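Local coordinates for protein histidine kinase (Paraburkholderia phymatum, PDB 6NB0) that probably acts as a phosphorelay sensor kinase, passing phosphate from ATP to a histidine of a protein, at residues T43-T46 with A47-A51; A131-L135 with R136-D140; L139-T142 with I143-R147. All coordinates share one frame; numbering follows the deposited sequence.

In the fold
Contact 1 (43-51) opens helix 44-68, which also meets the second subunit, whereas contact 2 leads from strand 131-134 into helix 135-154 of the alpha/beta domain and contact 3 continues along that helix, sharing Leu139 and Asp140 with contact 2. Charge ties the first to the third: Arg45 NH1 makes salt bridges to Asp145 OD2 at 2.8 Å and to Glu141 OE2 at 3.2 Å, so the two helices are joined although the centres of contacts 1 and 3 lie about 13 Å apart. Contacts 1 and 2 do not touch, their nearest atoms being about 6 Å apart. Helix 173-189 receives side chains from all three contacts, among them Arg49, Leu138 and Val146.

Contact 1. Residues T43-T46 with A47-A51; sequences TERT and ARRSA
The carbonyl oxygen of Thr46 is gripped twice by Ser50. The hydroxyl OG of Ser50 donates to Thr46 O at 2.7 Å, standing 39° out of the carbonyl plane, while the backbone N of Ser50 arrives at the same oxygen from the opposite face at 2.9 Å. With Ser50 OG beside its own backbone N (chi1 -54°), the hydroxyl is turned back down the helix onto the carbonyl one turn earlier. Val229 lies against the side chains of both Thr46 and Ser50.

One turn before that, Thr43 sits at the N-cap of helix 44-68. Its OG1 accepts a nearly straight bond from Thr46 N at 3.0 Å, satisfying an amide of the first turn that has no preceding helical carbonyl to use. The regular i to i+4 ladder starts with Ala47 N on Thr43 O and goes on with Arg48 N on Glu44 O and Arg49 N on Arg45 O.

On the flank of the helix, Arg45 and Arg49 run side by side in the same direction. Their guanidinium groups form an offset stack, centres 4.4 Å apart and planes 24° from parallel; Arg49 NH2 rides over one face of the Arg45 group, 3.7 Å from Arg45 CZ, while Arg45 CD lies over one face of the Arg49 guanidinium, toward its rim. Bends at chi2 and chi3 of Arg45 bring its end back toward Arg49. Acids surround these like charges and probably offset them: Asp145 and Glu141 bind Arg45 NH1, and Glu52 and Glu174 bind Arg49 NH1. Between the two chains of the dimer, Glu44 OE2 forms salt bridges with Arg45 NE and Arg48 NH1 of the second subunit, and the reciprocal pairs are made as well.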
loop_
_atom_site.group_PDB
_atom_site.type_symbol
_atom_site.label_atom_id
_atom_site.label_comp_id
_atom_site.label_asym_id
_atom_site.label_seq_id
_atom_site.Cartn_x
_atom_site.Cartn_y
_atom_site.Cartn_z
ATOM N N THR A 43 6.786 9.220 -12.259
ATOM C CA THR A 43 7.559 9.877 -11.220
ATOM C C THR A 43 7.497 9.089 -9.915
ATOM O O THR A 43 6.614 8.248 -9.697
ATOM C CB THR A 43 7.025 11.279 -10.958
ATOM O OG1 THR A 43 5.663 11.164 -10.522
ATOM C CG2 THR A 43 7.126 12.156 -12.219
ATOM N N GLU A 44 8.427 9.407 -9.012
ATOM C CA GLU A 44 8.365 8.795 -7.689
ATOM C C GLU A 44 7.064 9.164 -6.989
ATOM O O GLU A 44 6.449 8.333 -6.308
ATOM C CB GLU A 44 9.563 9.227 -6.843
ATOM C CG GLU A 44 9.751 8.388 -5.577
ATOM C CD GLU A 44 10.466 7.065 -5.832
ATOM O OE1 GLU A 44 11.207 6.949 -6.811
ATOM O OE2 GLU A 44 10.290 6.111 -5.043
ATOM N N ARG A 45 6.633 10.411 -7.151
ATOM C CA ARG A 45 5.403 10.870 -6.517
ATOM C C ARG A 45 4.185 10.071 -7.006
ATOM O O ARG A 45 3.356 9.622 -6.204
ATOM C CB ARG A 45 5.258 12.374 -6.785
ATOM C CG ARG A 45 3.853 12.949 -6.616
ATOM C CD ARG A 45 3.350 12.787 -5.186
ATOM N NE ARG A 45 4.301 13.233 -4.181
ATOM C CZ ARG A 45 4.406 14.485 -3.753
ATOM N NH1 ARG A 45 3.635 15.432 -4.276
ATOM N NH2 ARG A 45 5.291 14.789 -2.811
ATOM N N THR A 46 4.067 9.873 -8.316
ATOM C CA THR A 46 2.971 9.058 -8.849
ATOM C C THR A 46 3.010 7.632 -8.303
ATOM O O THR A 46 1.967 7.086 -7.915
ATOM C CB THR A 46 3.021 9.048 -10.375
ATOM O OG1 THR A 46 2.759 10.368 -10.856
ATOM C CG2 THR A 46 2.005 8.066 -10.980
ATOM N N ALA A 47 4.198 7.009 -8.255
ATOM C CA ALA A 47 4.277 5.643 -7.738
ATOM C C ALA A 47 3.921 5.590 -6.254
ATOM O O ALA A 47 3.273 4.646 -5.797
ATOM C CB ALA A 47 5.672 5.059 -7.972
ATOM N N ARG A 48 4.350 6.588 -5.489
ATOM C CA ARG A 48 4.012 6.645 -4.067
ATOM C C ARG A 48 2.494 6.766 -3.863
ATOM O O ARG A 48 1.904 6.043 -3.043
ATOM C CB ARG A 48 4.783 7.812 -3.439
ATOM C CG ARG A 48 4.705 7.989 -1.924
ATOM C CD ARG A 48 3.748 9.102 -1.590
ATOM N NE ARG A 48 3.737 9.386 -0.162
ATOM C CZ ARG A 48 4.291 10.452 0.391
ATOM N NH1 ARG A 48 4.895 11.355 -0.371
ATOM N NH2 ARG A 48 4.232 10.617 1.707
ATOM N N ARG A 49 1.856 7.702 -4.582
ATOM C CA ARG A 49 0.402 7.873 -4.520
ATOM C C ARG A 49 -0.328 6.608 -4.949
ATOM O O ARG A 49 -1.350 6.233 -4.352
ATOM C CB ARG A 49 -0.032 9.036 -5.422
ATOM C CG ARG A 49 0.428 10.418 -4.934
ATOM C CD ARG A 49 -0.471 10.936 -3.783
ATOM N NE ARG A 49 0.017 12.250 -3.366
ATOM C CZ ARG A 49 0.771 12.495 -2.304
ATOM N NH1 ARG A 49 1.122 11.518 -1.447
ATOM N NH2 ARG A 49 1.175 13.750 -2.098
ATOM N N SER A 50 0.148 5.966 -6.018
ATOM C CA SER A 50 -0.444 4.696 -6.433
ATOM C C SER A 50 -0.375 3.645 -5.321
ATOM O O SER A 50 -1.343 2.909 -5.101
ATOM C CB SER A 50 0.258 4.176 -7.692
ATOM O OG SER A 50 0.245 5.176 -8.708
ATOM N N ALA A 51 0.769 3.529 -4.643
ATOM C CA ALA A 51 0.907 2.513 -3.600
ATOM C C ALA A 51 0.042 2.834 -2.382
ATOM O O ALA A 51 -0.560 1.923 -1.784
ATOM C CB ALA A 51 2.385 2.366 -3.203
#

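Contact 2. Residues A131-L135 with R136-D140; sequences APFAL and RPLLD
Phe133 and Leu138 meet across a strand-to-helix junction, where strand 131-134 runs directly into helix 135-154; the strand and the helical turn 136-140 lie at 65° to each other. The strand pairs antiparallel with strand 168-171, and the helix packs against the larger mixed sheet of the alpha/beta domain.

The apolar contacts come first. Phe133 presents the CE1 corner of its ring to methyl CD2 of Leu138 at 3.5 Å, the methyl approaching obliquely. Phe133 CG is wedged between its backbone N and carbonyl carbon (chi1 67°), a setting that directs the ring toward the turn carrying Leu138. From Leu138, CG is anti to the backbone N, and CD2 reaches back to the ring while CB rests near Leu135 O. Leu176 and Arg173 of helix 173-189 also touch the ring, so Phe133 is buried between two helices. At the next residue, Ala134 CB lies against Pro137 CD at 3.5 Å, a tight carbon pair where the strand gives way to the helix. Having no N-H, Pro137 cannot donate a backbone hydrogen bond, and its CD instead also lies 3.5 Å from Ala134 O.

Among the polar contacts, Leu135 O accepts from Leu139 N at 3.0 Å. The side chain of Leu139 folds beside that bond, its CG 3.5 Å from Leu135 O.

The charged pair lies on the helix itself. Arg136 gives a weak salt bridge to Asp140 one turn on, while its stronger partner is the carbonyl of Leu164, bound through NH1. The weak bond runs from Arg136 NE to Asp140 OD1 at 3.3 Å, in the plane of the guanidinium at its edge.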
loop_
_atom_site.group_PDB
_atom_site.type_symbol
_atom_site.label_atom_id
_atom_site.label_comp_id
_atom_site.label_asym_id
_atom_site.label_seq_id
_atom_site.Cartn_x
_atom_site.Cartn_y
_atom_site.Cartn_z
ATOM N N ALA A 131 -0.967 19.513 11.475
ATOM C CA ALA A 131 -0.126 20.699 11.557
ATOM C C ALA A 131 -0.641 21.718 10.542
ATOM O O ALA A 131 -1.152 21.328 9.491
ATOM C CB ALA A 131 1.356 20.387 11.293
ATOM N N PRO A 132 -0.528 23.013 10.847
ATOM C CA PRO A 132 -1.122 24.019 9.947
ATOM C C PRO A 132 -0.356 24.092 8.635
ATOM O O PRO A 132 0.872 24.018 8.614
ATOM C CB PRO A 132 -1.013 25.332 10.744
ATOM C CG PRO A 132 -0.031 25.092 11.812
ATOM C CD PRO A 132 0.027 23.596 12.074
ATOM N N PHE A 133 -1.094 24.245 7.539
ATOM C CA PHE A 133 -0.480 24.387 6.226
ATOM C C PHE A 133 -1.399 25.221 5.351
ATOM O O PHE A 133 -2.606 25.329 5.599
ATOM C CB PHE A 133 -0.213 23.020 5.548
ATOM C CG PHE A 133 -1.468 22.291 5.181
ATOM C CD1 PHE A 133 -2.052 22.469 3.930
ATOM C CD2 PHE A 133 -2.091 21.458 6.102
ATOM C CE1 PHE A 133 -3.229 21.825 3.594
ATOM C CE2 PHE A 133 -3.283 20.803 5.773
ATOM C CZ PHE A 133 -3.844 20.979 4.526
ATOM N N ALA A 134 -0.816 25.769 4.292
ATOM C CA ALA A 134 -1.551 26.583 3.331
ATOM C C ALA A 134 -2.348 25.711 2.356
ATOM O O ALA A 134 -1.800 24.827 1.686
ATOM C CB ALA A 134 -0.573 27.498 2.584
ATOM N N LEU A 135 -3.658 25.978 2.276
ATOM C CA LEU A 135 -4.551 25.176 1.443
ATOM C C LEU A 135 -4.295 25.392 -0.042
ATOM O O LEU A 135 -4.328 24.440 -0.827
ATOM C CB LEU A 135 -6.010 25.517 1.775
ATOM C CG LEU A 135 -6.550 24.813 3.032
ATOM C CD1 LEU A 135 -7.877 25.452 3.511
ATOM C CD2 LEU A 135 -6.734 23.321 2.718
ATOM N N ARG A 136 -4.069 26.637 -0.460
ATOM C CA ARG A 136 -4.003 26.867 -1.907
ATOM C C ARG A 136 -2.782 26.211 -2.565
ATOM O O ARG A 136 -2.927 25.618 -3.645
ATOM C CB ARG A 136 -4.033 28.365 -2.207
ATOM C CG ARG A 136 -3.827 28.691 -3.681
ATOM C CD ARG A 136 -4.920 28.067 -4.534
ATOM N NE ARG A 136 -4.817 28.418 -5.953
ATOM C CZ ARG A 136 -5.344 29.518 -6.491
ATOM N NH1 ARG A 136 -5.999 30.394 -5.724
ATOM N NH2 ARG A 136 -5.222 29.749 -7.794
ATOM N N PRO A 137 -1.570 26.284 -1.988
ATOM C CA PRO A 137 -0.465 25.515 -2.586
ATOM C C PRO A 137 -0.732 24.023 -2.614
ATOM O O PRO A 137 -0.264 23.329 -3.531
ATOM C CB PRO A 137 0.738 25.863 -1.696
ATOM C CG PRO A 137 0.395 27.231 -1.094
ATOM C CD PRO A 137 -1.097 27.097 -0.850
ATOM N N LEU A 138 -1.500 23.499 -1.655
ATOM C CA LEU A 138 -1.862 22.080 -1.739
ATOM C C LEU A 138 -2.746 21.789 -2.954
ATOM O O LEU A 138 -2.548 20.784 -3.653
ATOM C CB LEU A 138 -2.550 21.633 -0.444
ATOM C CG LEU A 138 -3.023 20.179 -0.516
ATOM C CD1 LEU A 138 -1.864 19.230 -0.803
ATOM C CD2 LEU A 138 -3.753 19.777 0.770
ATOM N N LEU A 139 -3.739 22.646 -3.209
ATOM C CA LEU A 139 -4.572 22.496 -4.393
ATOM C C LEU A 139 -3.744 22.571 -5.672
ATOM O O LEU A 139 -3.957 21.782 -6.600
ATOM C CB LEU A 139 -5.664 23.574 -4.386
ATOM C CG LEU A 139 -6.641 23.461 -3.206
ATOM C CD1 LEU A 139 -7.513 24.712 -3.097
ATOM C CD2 LEU A 139 -7.525 22.210 -3.308
ATOM N N ASP A 140 -2.830 23.546 -5.765
ATOM C CA ASP A 140 -2.031 23.683 -6.982
ATOM C C ASP A 140 -1.113 22.482 -7.177
ATOM O O ASP A 140 -0.922 22.006 -8.307
ATOM C CB ASP A 140 -1.202 24.969 -6.940
ATOM C CG ASP A 140 -2.046 26.233 -7.070
ATOM O OD1 ASP A 140 -3.094 26.219 -7.734
ATOM O OD2 ASP A 140 -1.630 27.258 -6.518
#

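Contact 3. Residues L139-T142 with I143-R147; sequences LDET and IGDVR
A water joins the carboxylates of Glu141 and Asp145, donating to Asp145 OD1 at 2.7 Å and to Glu141 OE2 at 3.2 Å. The two acids cross with their carboxylate planes 53° apart, and Glu141 OE2 comes within 4.3 Å of Asp145 OD2. Arg45 probably eases that repulsion by binding both of these oxygens through NH1, and thus links helix 44-68 to this turn of helix 135-154; Arg173 takes the other oxygen of Glu141, OE1.

Glu141 stretches away with its chain extended beyond CG, and the methylene CG passes 3.7 Å from Asp145 OD2. Asp145 instead keeps CG beside its backbone N (chi1 -75°), which swings the carboxylate back over the previous turn and sets its carbon CG 3.3 Å from Glu141 O. That same carbonyl accepts from Asp145 N at 2.8 Å. Ile143, Gly144 and Val146 repeat the i to i+4 bond onto Leu139, Asp140 and Thr142. This stretch of helix 135-154 packs against both helix 173-189 and the mixed sheet, consistent with the ATP-binding domain of a histidine kinase.

On the buried side Thr142, whose side chain touches Leu180, has its OG1 hydrogen-bonded to Leu138 O, one turn back. Val146 lays CG2 3.3 Å from Thr142 O and packs onward against Trp181 and Val184. Ile143 CG1 comes within 3.4 Å of Leu139 O, while the Leu139 side chain continues to Leu199 and Ala201 of strand 196-204.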
loop_
_atom_site.group_PDB
_atom_site.type_symbol
_atom_site.label_atom_id
_atom_site.label_comp_id
_atom_site.label_asym_id
_atom_site.label_seq_id
_atom_site.Cartn_x
_atom_site.Cartn_y
_atom_site.Cartn_z
ATOM N N LEU A 139 -3.739 22.646 -3.209
ATOM C CA LEU A 139 -4.572 22.496 -4.393
ATOM C C LEU A 139 -3.744 22.571 -5.672
ATOM O O LEU A 139 -3.957 21.782 -6.600
ATOM C CB LEU A 139 -5.664 23.574 -4.386
ATOM C CG LEU A 139 -6.641 23.461 -3.206
ATOM C CD1 LEU A 139 -7.513 24.712 -3.097
ATOM C CD2 LEU A 139 -7.525 22.210 -3.308
ATOM N N ASP A 140 -2.830 23.546 -5.765
ATOM C CA ASP A 140 -2.031 23.683 -6.982
ATOM C C ASP A 140 -1.113 22.482 -7.177
ATOM O O ASP A 140 -0.922 22.006 -8.307
ATOM C CB ASP A 140 -1.202 24.969 -6.940
ATOM C CG ASP A 140 -2.046 26.233 -7.070
ATOM O OD1 ASP A 140 -3.094 26.219 -7.734
ATOM O OD2 ASP A 140 -1.630 27.258 -6.518
ATOM N N GLU A 141 -0.527 21.983 -6.087
ATOM C CA GLU A 141 0.302 20.780 -6.181
ATOM C C GLU A 141 -0.496 19.584 -6.674
ATOM O O GLU A 141 0.014 18.780 -7.459
ATOM C CB GLU A 141 0.925 20.470 -4.821
ATOM C CG GLU A 141 1.765 19.205 -4.802
ATOM C CD GLU A 141 2.601 19.068 -3.529
ATOM O OE1 GLU A 141 2.122 19.490 -2.446
ATOM O OE2 GLU A 141 3.747 18.559 -3.629
ATOM N N THR A 142 -1.740 19.434 -6.195
ATOM C CA THR A 142 -2.610 18.360 -6.650
ATOM C C THR A 142 -2.801 18.434 -8.158
ATOM O O THR A 142 -2.663 17.429 -8.876
ATOM C CB THR A 142 -3.978 18.446 -5.938
ATOM O OG1 THR A 142 -3.811 18.378 -4.503
ATOM C CG2 THR A 142 -4.903 17.304 -6.390
ATOM N N ILE A 143 -3.149 19.617 -8.654
ATOM C CA ILE A 143 -3.400 19.768 -10.089
ATOM C C ILE A 143 -2.134 19.432 -10.861
ATOM O O ILE A 143 -2.166 18.705 -11.861
ATOM C CB ILE A 143 -3.886 21.196 -10.401
ATOM C CG1 ILE A 143 -5.239 21.466 -9.722
ATOM C CG2 ILE A 143 -3.945 21.434 -11.918
ATOM C CD1 ILE A 143 -6.373 20.588 -10.251
ATOM N N GLY A 144 -1.002 19.975 -10.405
ATOM C CA GLY A 144 0.260 19.725 -11.079
ATOM C C GLY A 144 0.630 18.251 -11.107
ATOM O O GLY A 144 1.043 17.732 -12.144
ATOM N N ASP A 145 0.474 17.555 -9.972
ATOM C CA ASP A 145 0.826 16.136 -9.903
ATOM C C ASP A 145 -0.055 15.273 -10.810
ATOM O O ASP A 145 0.442 14.345 -11.456
ATOM C CB ASP A 145 0.727 15.636 -8.460
ATOM C CG ASP A 145 1.889 16.118 -7.567
ATOM O OD1 ASP A 145 2.895 16.677 -8.077
ATOM O OD2 ASP A 145 1.827 15.858 -6.338
ATOM N N VAL A 146 -1.361 15.526 -10.844
ATOM C CA VAL A 146 -2.237 14.704 -11.673
ATOM C C VAL A 146 -2.054 15.039 -13.151
ATOM O O VAL A 146 -2.136 14.155 -14.022
ATOM C CB VAL A 146 -3.701 14.862 -11.216
ATOM C CG1 VAL A 146 -4.651 14.032 -12.111
ATOM C CG2 VAL A 146 -3.851 14.422 -9.735
ATOM N N ARG A 147 -1.791 16.304 -13.462
ATOM C CA ARG A 147 -1.490 16.667 -14.831
ATOM C C ARG A 147 -0.294 15.870 -15.348
ATOM O O ARG A 147 -0.362 15.241 -16.413
ATOM C CB ARG A 147 -1.232 18.174 -14.885
ATOM C CG ARG A 147 -1.030 18.785 -16.243
ATOM C CD ARG A 147 -1.031 20.328 -16.088
ATOM N NE ARG A 147 -2.381 20.910 -16.014
ATOM C CZ ARG A 147 -2.713 21.965 -15.270
ATOM N NH1 ARG A 147 -1.804 22.549 -14.499
ATOM N NH2 ARG A 147 -3.956 22.440 -15.289
HETATM O O HOH W 1 4.819 17.627 -6.520
#